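Local coordinates for membrane-fusion protein (Streptococcus pneumoniae, PDB 5XU0) that probably serves as the membrane-fusion subunit of a MacAB-like efflux pump, forming part of its channel, at residues 195-200 and 260-265; 208-213 and 244-249; 201-206 and 254-259. The protein carries 2 engineered substitutions. All coordinates share one frame; numbering follows the deposited sequence.

How the interactions relate
All three contacts lie in one antiparallel six-stranded barrel. Interactions 1 and 2 are strand pairings that flank the pairing of 196-201 with 207-216: 196-201 pairs with 257-262 in the first, and 207-216 with 239-246 in the second. Interaction 1 is partly buried, with apolar side chains on one face; interaction 2 is a surface contact with threonine, lysine and an indole edge. Interaction 3, also partly buried, takes up the same two chain stretches as interaction 1 where, past the Thr200-Asn259 bond, they diverge. It has no hydrogen bond across it, rests on thin apolar contact, and lies beside a second subunit.

Interaction 1: residues 195-200 and 260-265; sequences QEVSFT and MEVKSK. Engineered in segment 260-265: Met260 (natural residue Ile).
Ser198 and Glu261 form the hydrogen-bonded pair at the middle of this antiparallel contact: Glu261 N gives to Ser198 O at 2.8 Å, and Ser198 N gives to Glu261 O at 3.0 Å. Farther along, Lys263 N bonds to Glu196 O at 3.1 Å. The Gln195 chain runs out extended past CG, and its NE2 reaches Lys263 O at 3.2 Å in a weak, bent bond (130° at the hydrogen); its OE1 is taken by Ser192 N. The pairing joins strands 196-201 and 257-262 in the closed six-stranded barrel of this membrane-fusion protein, and Met260 continues the hydrogen-bonding to Leu5 on the first strand. Apolar contacts fill the face carrying Val197, Phe199, Met260 and Val262, which also meets Tyr241, Ile243 and Val245 of strand 239-246. There the two valines cross obliquely, Val197 CG2 lying 3.6 Å from Val262 CG2. The engineered Met260, a selenomethionine, rests CG 3.8 Å from Phe199 CB. Its SE makes a Met-aromatic contact, 5.0 Å from the Phe199 ring centroid and 39° off the ring normal. On the other face, Glu261 OE2 bonds to Ser2 OG.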
loop_
_atom_site.group_PDB
_atom_site.type_symbol
_atom_site.label_atom_id
_atom_site.label_comp_id
_atom_site.label_asym_id
_atom_site.label_seq_id
_atom_site.Cartn_x
_atom_site.Cartn_y
_atom_site.Cartn_z
ATOM N N GLN B 195 -42.556 13.946 16.138
ATOM C CA GLN B 195 -43.350 15.125 15.812
ATOM C C GLN B 195 -43.575 15.240 14.309
ATOM O O GLN B 195 -42.671 14.991 13.507
ATOM C CB GLN B 195 -42.663 16.385 16.335
ATOM C CG GLN B 195 -42.266 16.307 17.800
ATOM C CD GLN B 195 -41.760 17.628 18.342
ATOM O OE1 GLN B 195 -41.004 17.664 19.314
ATOM N NE2 GLN B 195 -42.178 18.725 17.719
ATOM N N GLU B 196 -44.790 15.629 13.931
ATOM C CA GLU B 196 -45.125 15.754 12.522
ATOM C C GLU B 196 -44.484 17.007 11.931
ATOM O O GLU B 196 -44.159 17.966 12.637
ATOM C CB GLU B 196 -46.639 15.790 12.321
ATOM C CG GLU B 196 -47.081 15.233 10.974
ATOM C CD GLU B 196 -48.402 15.808 10.498
ATOM O OE1 GLU B 196 -48.564 15.981 9.271
ATOM O OE2 GLU B 196 -49.280 16.082 11.345
ATOM N N VAL B 197 -44.304 16.986 10.612
ATOM C CA VAL B 197 -43.544 18.010 9.906
ATOM C C VAL B 197 -44.206 18.285 8.563
ATOM O O VAL B 197 -44.652 17.359 7.878
ATOM C CB VAL B 197 -42.073 17.577 9.707
ATOM C CG1 VAL B 197 -41.411 18.384 8.597
ATOM C CG2 VAL B 197 -41.288 17.698 11.007
ATOM N N SER B 198 -44.274 19.560 8.192
ATOM C CA SER B 198 -44.643 19.982 6.850
ATOM C C SER B 198 -43.441 20.639 6.184
ATOM O O SER B 198 -42.599 21.241 6.858
ATOM C CB SER B 198 -45.820 20.959 6.886
ATOM O OG SER B 198 -45.948 21.640 5.650
ATOM N N PHE B 199 -43.350 20.517 4.860
ATOM C CA PHE B 199 -42.244 21.155 4.155
ATOM C C PHE B 199 -42.609 21.385 2.694
ATOM O O PHE B 199 -43.497 20.730 2.142
ATOM C CB PHE B 199 -40.943 20.346 4.281
ATOM C CG PHE B 199 -40.993 18.975 3.655
ATOM C CD1 PHE B 199 -41.359 17.866 4.402
ATOM C CD2 PHE B 199 -40.637 18.791 2.327
ATOM C CE1 PHE B 199 -41.389 16.605 3.832
ATOM C CE2 PHE B 199 -40.667 17.533 1.752
ATOM C CZ PHE B 199 -41.041 16.438 2.506
ATOM N N THR B 200 -41.897 22.333 2.081
ATOM C CA THR B 200 -42.158 22.796 0.724
ATOM C C THR B 200 -40.834 22.999 0.001
ATOM O O THR B 200 -39.761 22.983 0.611
ATOM C CB THR B 200 -42.961 24.102 0.721
ATOM O OG1 THR B 200 -42.907 24.695 -0.583
ATOM C CG2 THR B 200 -42.384 25.080 1.743
HETATM N N MSE B 260 -38.859 23.675 6.116
HETATM C CA MSE B 260 -39.746 22.848 6.930
HETATM C C MSE B 260 -40.263 23.521 8.194
HETATM O O MSE B 260 -39.594 24.369 8.775
HETATM C CB MSE B 260 -39.027 21.559 7.319
HETATM C CG MSE B 260 -37.915 21.156 6.372
HETATM SE SE MSE B 260 -37.625 19.250 6.423
HETATM C CE MSE B 260 -37.278 19.090 8.334
ATOM N N GLU B 261 -41.456 23.112 8.621
ATOM C CA GLU B 261 -42.061 23.563 9.867
ATOM C C GLU B 261 -42.411 22.339 10.700
ATOM O O GLU B 261 -43.164 21.473 10.244
ATOM C CB GLU B 261 -43.309 24.405 9.595
ATOM C CG GLU B 261 -43.807 25.181 10.798
ATOM C CD GLU B 261 -45.019 26.027 10.474
ATOM O OE1 GLU B 261 -45.262 26.281 9.274
ATOM O OE2 GLU B 261 -45.726 26.439 11.417
ATOM N N VAL B 262 -41.861 22.259 11.910
ATOM C CA VAL B 262 -42.146 21.156 12.822
ATOM C C VAL B 262 -43.265 21.585 13.755
ATOM O O VAL B 262 -43.117 22.547 14.519
ATOM C CB VAL B 262 -40.908 20.733 13.623
ATOM C CG1 VAL B 262 -41.257 19.517 14.469
ATOM C CG2 VAL B 262 -39.752 20.444 12.692
ATOM N N LYS B 263 -44.373 20.857 13.710
ATOM C CA LYS B 263 -45.544 21.211 14.497
ATOM C C LYS B 263 -45.294 20.975 15.982
ATOM O O LYS B 263 -44.825 19.904 16.381
ATOM C CB LYS B 263 -46.750 20.395 14.034
ATOM C CG LYS B 263 -48.050 20.775 14.707
ATOM C CD LYS B 263 -48.326 22.268 14.603
ATOM C CE LYS B 263 -49.748 22.567 15.042
ATOM N NZ LYS B 263 -49.948 23.993 15.404
ATOM N N SER B 264 -45.615 21.979 16.800
ATOM C CA SER B 264 -45.591 21.814 18.244
ATOM C C SER B 264 -46.677 20.827 18.674
ATOM O O SER B 264 -47.493 20.366 17.871
ATOM C CB SER B 264 -45.781 23.162 18.940
ATOM O OG SER B 264 -46.680 23.987 18.219
ATOM N N LYS B 265 -46.679 20.495 19.961
ATOM C CA LYS B 265 -47.630 19.531 20.498
ATOM C C LYS B 265 -48.431 20.184 21.615
ATOM O O LYS B 265 -47.856 20.766 22.543
ATOM C CB LYS B 265 -46.900 18.262 20.976
ATOM C CG LYS B 265 -47.714 17.099 21.625
ATOM C CD LYS B 265 -49.237 17.053 21.392
ATOM C CE LYS B 265 -49.682 17.101 19.935
ATOM N NZ LYS B 265 -51.170 17.230 19.865
#

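Interaction 2: residues 208-213 and 244-249; sequences KWTGKL and DVTGEV
Thr210 and Thr246 cross their side chains at about a right angle on the face that also carries Lys212 and Asp244, with Thr210 CG2 3.2 Å from Thr246 OG1. In Thr246, OG1 sits between the backbone N and the carbonyl carbon (chi1 69°), which turns it to the Thr210 side chain; the two OG1 atoms make at most a weak link, and Glu196 OE1 is the firmer partner of Thr210 OG1. The other branch of Thr246, CG2, is approached by Lys212: the lysine chain bends at chi3, placing CE 3.4 Å from that methyl, and the aliphatic part of the chain lies across it. Trp209 presents an edge to the other segment, with CD1 3.6 Å from Glu248 O, which lies close to the ring plane; the indole also meets the Phe199 ring of strand 196-201, the two planes only about 15° apart. Gly211 leaves no side chain beside Val245 on that residue's face, where the CA atoms of Gly211 and Val245 stand 4.1 Å apart. Backbone bonds join Lys212 N to Asp244 O (3.1 Å) and Asp244 N to Lys212 O (3.1 Å), while Asp244 OD2 is held by Ser214 OG. Thr246 N also bonds to Thr210 O, from above the carbonyl plane. With Gly247 to Val249 curving past the tryptophan edge, this is the antiparallel pairing of neighbouring strands 207-216 and 239-246 in the closed six-stranded barrel.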
loop_
_atom_site.group_PDB
_atom_site.type_symbol
_atom_site.label_atom_id
_atom_site.label_comp_id
_atom_site.label_asym_id
_atom_site.label_seq_id
_atom_site.Cartn_x
_atom_site.Cartn_y
_atom_site.Cartn_z
ATOM N N LYS B 208 -47.031 20.939 -1.601
ATOM C CA LYS B 208 -46.582 20.807 -0.223
ATOM C C LYS B 208 -46.504 19.331 0.148
ATOM O O LYS B 208 -47.171 18.488 -0.457
ATOM C CB LYS B 208 -47.526 21.557 0.729
ATOM C CG LYS B 208 -47.945 22.937 0.220
ATOM C CD LYS B 208 -49.208 23.448 0.893
ATOM C CE LYS B 208 -48.938 23.859 2.328
ATOM N NZ LYS B 208 -48.515 25.283 2.423
ATOM N N TRP B 209 -45.683 19.024 1.153
ATOM C CA TRP B 209 -45.492 17.654 1.616
ATOM C C TRP B 209 -45.595 17.583 3.132
ATOM O O TRP B 209 -45.602 18.599 3.833
ATOM C CB TRP B 209 -44.134 17.084 1.185
ATOM C CG TRP B 209 -43.987 16.867 -0.279
ATOM C CD1 TRP B 209 -44.300 15.738 -0.976
ATOM C CD2 TRP B 209 -43.470 17.799 -1.231
ATOM N NE1 TRP B 209 -44.016 15.912 -2.309
ATOM C CE2 TRP B 209 -43.505 17.171 -2.491
ATOM C CE3 TRP B 209 -42.985 19.108 -1.142
ATOM C CZ2 TRP B 209 -43.074 17.807 -3.653
ATOM C CZ3 TRP B 209 -42.558 19.737 -2.296
ATOM C CH2 TRP B 209 -42.605 19.086 -3.535
ATOM N N THR B 210 -45.657 16.351 3.631
ATOM C CA THR B 210 -45.684 16.061 5.054
ATOM C C THR B 210 -44.625 15.009 5.366
ATOM O O THR B 210 -44.047 14.393 4.467
ATOM C CB THR B 210 -47.073 15.582 5.500
ATOM O OG1 THR B 210 -47.002 15.078 6.840
ATOM C CG2 THR B 210 -47.586 14.491 4.573
ATOM N N GLY B 211 -44.370 14.813 6.654
ATOM C CA GLY B 211 -43.357 13.866 7.087
ATOM C C GLY B 211 -43.298 13.815 8.598
ATOM O O GLY B 211 -44.009 14.545 9.296
ATOM N N LYS B 212 -42.425 12.938 9.100
ATOM C CA LYS B 212 -42.307 12.679 10.530
ATOM C C LYS B 212 -40.846 12.642 10.958
ATOM O O LYS B 212 -40.007 12.044 10.281
ATOM C CB LYS B 212 -42.966 11.346 10.925
ATOM C CG LYS B 212 -44.465 11.208 10.658
ATOM C CD LYS B 212 -44.905 9.764 10.932
ATOM C CE LYS B 212 -45.818 9.202 9.849
ATOM N NZ LYS B 212 -45.789 7.712 9.813
ATOM N N LEU B 213 -40.558 13.251 12.108
ATOM C CA LEU B 213 -39.221 13.218 12.699
ATOM C C LEU B 213 -38.910 11.801 13.167
ATOM O O LEU B 213 -39.549 11.293 14.095
ATOM C CB LEU B 213 -39.139 14.201 13.863
ATOM C CG LEU B 213 -38.222 15.420 13.773
ATOM C CD1 LEU B 213 -38.170 16.103 15.121
ATOM C CD2 LEU B 213 -36.821 15.034 13.336
ATOM N N ASP B 244 -38.579 11.016 7.724
ATOM C CA ASP B 244 -39.133 10.186 6.661
ATOM C C ASP B 244 -40.363 10.878 6.087
ATOM O O ASP B 244 -41.291 11.219 6.831
ATOM C CB ASP B 244 -39.513 8.799 7.187
ATOM C CG ASP B 244 -38.397 8.144 7.975
ATOM O OD1 ASP B 244 -38.170 6.926 7.803
ATOM O OD2 ASP B 244 -37.739 8.852 8.761
ATOM N N VAL B 245 -40.374 11.077 4.767
ATOM C CA VAL B 245 -41.516 11.721 4.130
ATOM C C VAL B 245 -42.708 10.777 4.152
ATOM O O VAL B 245 -42.563 9.550 4.060
ATOM C CB VAL B 245 -41.176 12.164 2.696
ATOM C CG1 VAL B 245 -39.817 12.829 2.661
ATOM C CG2 VAL B 245 -41.224 10.988 1.733
ATOM N N THR B 246 -43.896 11.346 4.305
ATOM C CA THR B 246 -45.116 10.571 4.427
ATOM C C THR B 246 -46.114 11.073 3.398
ATOM O O THR B 246 -45.978 12.174 2.857
ATOM C CB THR B 246 -45.712 10.672 5.838
ATOM O OG1 THR B 246 -46.216 11.995 6.051
ATOM C CG2 THR B 246 -44.646 10.374 6.881
ATOM N N GLY B 247 -47.124 10.253 3.133
ATOM C CA GLY B 247 -48.102 10.608 2.132
ATOM C C GLY B 247 -47.524 10.567 0.725
ATOM O O GLY B 247 -46.440 10.038 0.463
ATOM N N GLU B 248 -48.283 11.159 -0.190
ATOM C CA GLU B 248 -47.950 11.108 -1.607
ATOM C C GLU B 248 -46.687 11.912 -1.889
ATOM O O GLU B 248 -46.630 13.114 -1.612
ATOM C CB GLU B 248 -49.118 11.638 -2.433
ATOM C CG GLU B 248 -49.177 11.099 -3.847
ATOM C CD GLU B 248 -50.080 11.922 -4.741
ATOM O OE1 GLU B 248 -51.251 12.146 -4.363
ATOM O OE2 GLU B 248 -49.620 12.347 -5.821
ATOM N N VAL B 249 -45.674 11.246 -2.431
ATOM C CA VAL B 249 -44.499 11.922 -2.967
ATOM C C VAL B 249 -44.751 12.178 -4.448
ATOM O O VAL B 249 -45.011 11.246 -5.216
ATOM C CB VAL B 249 -43.222 11.094 -2.746
ATOM C CG1 VAL B 249 -43.443 9.635 -3.136
ATOM C CG2 VAL B 249 -42.059 11.693 -3.523
#

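Interaction 3: residues 201-206 and 254-259; sequences SKVYPD and QGFSVN
This is a loose, mainly apolar contact at one end of the barrel, between the turn that leads from strand 196-201 toward strand 207-216 and the residues leading into strand 257-262 and its first part. Val203 and Phe256 carry it. Both side chains start toward the opposite segment. A methyl of the valine, CG1, sits over the centre of the phenyl ring, 4.2 Å above its plane, and the nearest ring atom is CZ at 4.3 Å from CG1. Beside them the Ser201 hydroxyl extends anti to the backbone N (chi1 173°), which brings OG to 3.5 Å from Ser257 O without a hydrogen bond between them. The same OG approaches the phenyl ring obliquely, 4.4 Å from Phe256 CG. Ser201 CB also grazes Val258 CG2, although Val258 starts away from the turn and packs on Val9 of strand 3-10. Residues Ser201 to Tyr204 form a type I beta turn, closed by a weak bond from Tyr204 N to Ser201 O. A second subunit lies close by: Tyr186 of that subunit packs on Lys202 and Val203, and its Glu185 accepts a bond from Ser257 N and packs on Phe256. With no hydrogen bond between the two segments, the contact rests on van der Waals packing round one phenyl ring, while the polar links of residues 254-257 include several to the neighbouring subunit.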
loop_
_atom_site.group_PDB
_atom_site.type_symbol
_atom_site.label_atom_id
_atom_site.label_comp_id
_atom_site.label_asym_id
_atom_site.label_seq_id
_atom_site.Cartn_x
_atom_site.Cartn_y
_atom_site.Cartn_z
ATOM N N SER B 201 -40.914 23.209 -1.313
ATOM C CA SER B 201 -39.725 23.371 -2.142
ATOM C C SER B 201 -39.897 24.553 -3.084
ATOM O O SER B 201 -40.904 24.646 -3.799
ATOM C CB SER B 201 -39.427 22.105 -2.946
ATOM O OG SER B 201 -38.367 22.342 -3.859
ATOM N N LYS B 202 -38.883 25.420 -3.124
ATOM C CA LYS B 202 -38.950 26.695 -3.832
ATOM C C LYS B 202 -39.072 26.539 -5.343
ATOM O O LYS B 202 -39.149 27.537 -6.063
ATOM C CB LYS B 202 -37.717 27.539 -3.485
ATOM C CG LYS B 202 -38.008 28.657 -2.499
ATOM C CD LYS B 202 -36.739 29.418 -2.141
ATOM C CE LYS B 202 -36.240 30.259 -3.309
ATOM N NZ LYS B 202 -36.519 31.707 -3.105
ATOM N N VAL B 203 -39.092 25.300 -5.833
ATOM C CA VAL B 203 -39.332 25.038 -7.242
ATOM C C VAL B 203 -40.780 24.639 -7.518
ATOM O O VAL B 203 -41.321 25.004 -8.568
ATOM C CB VAL B 203 -38.359 23.965 -7.785
ATOM C CG1 VAL B 203 -38.375 22.738 -6.899
ATOM C CG2 VAL B 203 -38.688 23.604 -9.219
ATOM N N TYR B 204 -41.422 23.915 -6.608
ATOM C CA TYR B 204 -42.844 23.640 -6.728
ATOM C C TYR B 204 -43.541 24.407 -5.611
ATOM O O TYR B 204 -43.863 23.827 -4.565
ATOM C CB TYR B 204 -43.140 22.139 -6.633
ATOM C CG TYR B 204 -42.590 21.281 -7.764
ATOM C CD1 TYR B 204 -41.784 21.820 -8.761
ATOM C CD2 TYR B 204 -42.880 19.922 -7.827
ATOM C CE1 TYR B 204 -41.284 21.029 -9.785
ATOM C CE2 TYR B 204 -42.386 19.125 -8.850
ATOM C CZ TYR B 204 -41.590 19.684 -9.826
ATOM O OH TYR B 204 -41.096 18.898 -10.844
ATOM N N PRO B 205 -43.773 25.713 -5.782
ATOM C CA PRO B 205 -44.259 26.525 -4.657
ATOM C C PRO B 205 -45.720 26.298 -4.319
ATOM O O PRO B 205 -46.129 26.615 -3.193
ATOM C CB PRO B 205 -44.023 27.968 -5.134
ATOM C CG PRO B 205 -43.266 27.852 -6.451
ATOM C CD PRO B 205 -43.619 26.517 -7.002
ATOM N N ASP B 206 -46.519 25.769 -5.246
ATOM C CA ASP B 206 -47.910 25.452 -4.956
ATOM C C ASP B 206 -48.074 24.088 -4.298
ATOM O O ASP B 206 -49.145 23.804 -3.750
ATOM C CB ASP B 206 -48.744 25.500 -6.239
ATOM C CG ASP B 206 -48.919 26.914 -6.773
ATOM O OD1 ASP B 206 -48.229 27.836 -6.280
ATOM O OD2 ASP B 206 -49.748 27.108 -7.688
ATOM N N GLN B 254 -34.587 13.682 -5.364
ATOM C CA GLN B 254 -33.531 13.817 -4.367
ATOM C C GLN B 254 -32.662 15.039 -4.645
ATOM O O GLN B 254 -32.550 15.511 -5.779
ATOM C CB GLN B 254 -32.662 12.564 -4.350
ATOM C CG GLN B 254 -33.386 11.289 -4.730
ATOM C CD GLN B 254 -32.518 10.057 -4.575
ATOM O OE1 GLN B 254 -31.481 10.094 -3.913
ATOM N NE2 GLN B 254 -32.937 8.956 -5.191
ATOM N N GLY B 255 -32.030 15.547 -3.585
ATOM C CA GLY B 255 -31.190 16.722 -3.674
ATOM C C GLY B 255 -31.922 18.042 -3.570
ATOM O O GLY B 255 -31.266 19.083 -3.433
ATOM N N PHE B 256 -33.251 18.034 -3.623
ATOM C CA PHE B 256 -34.018 19.272 -3.564
ATOM C C PHE B 256 -33.812 19.978 -2.229
ATOM O O PHE B 256 -33.889 19.358 -1.165
ATOM C CB PHE B 256 -35.505 18.982 -3.773
ATOM C CG PHE B 256 -35.926 18.955 -5.214
ATOM C CD1 PHE B 256 -35.089 19.436 -6.206
ATOM C CD2 PHE B 256 -37.169 18.459 -5.575
ATOM C CE1 PHE B 256 -35.478 19.415 -7.533
ATOM C CE2 PHE B 256 -37.565 18.435 -6.899
ATOM C CZ PHE B 256 -36.719 18.914 -7.880
ATOM N N SER B 257 -33.544 21.281 -2.288
ATOM C CA SER B 257 -33.533 22.080 -1.072
ATOM C C SER B 257 -34.963 22.279 -0.584
ATOM O O SER B 257 -35.893 22.436 -1.379
ATOM C CB SER B 257 -32.855 23.424 -1.314
ATOM O OG SER B 257 -32.208 23.871 -0.134
ATOM N N VAL B 258 -35.137 22.270 0.733
ATOM C CA VAL B 258 -36.455 22.119 1.338
ATOM C C VAL B 258 -36.519 22.967 2.602
ATOM O O VAL B 258 -35.542 23.061 3.353
ATOM C CB VAL B 258 -36.745 20.626 1.620
ATOM C CG1 VAL B 258 -37.688 20.455 2.792
ATOM C CG2 VAL B 258 -37.311 19.955 0.374
ATOM N N ASN B 259 -37.672 23.597 2.829
ATOM C CA ASN B 259 -37.916 24.418 4.008
ATOM C C ASN B 259 -39.055 23.806 4.807
ATOM O O ASN B 259 -40.096 23.458 4.239
ATOM C CB ASN B 259 -38.242 25.855 3.611
ATOM C CG ASN B 259 -37.208 26.440 2.676
ATOM O OD1 ASN B 259 -36.119 26.830 3.103
ATOM N ND2 ASN B 259 -37.533 26.488 1.388
#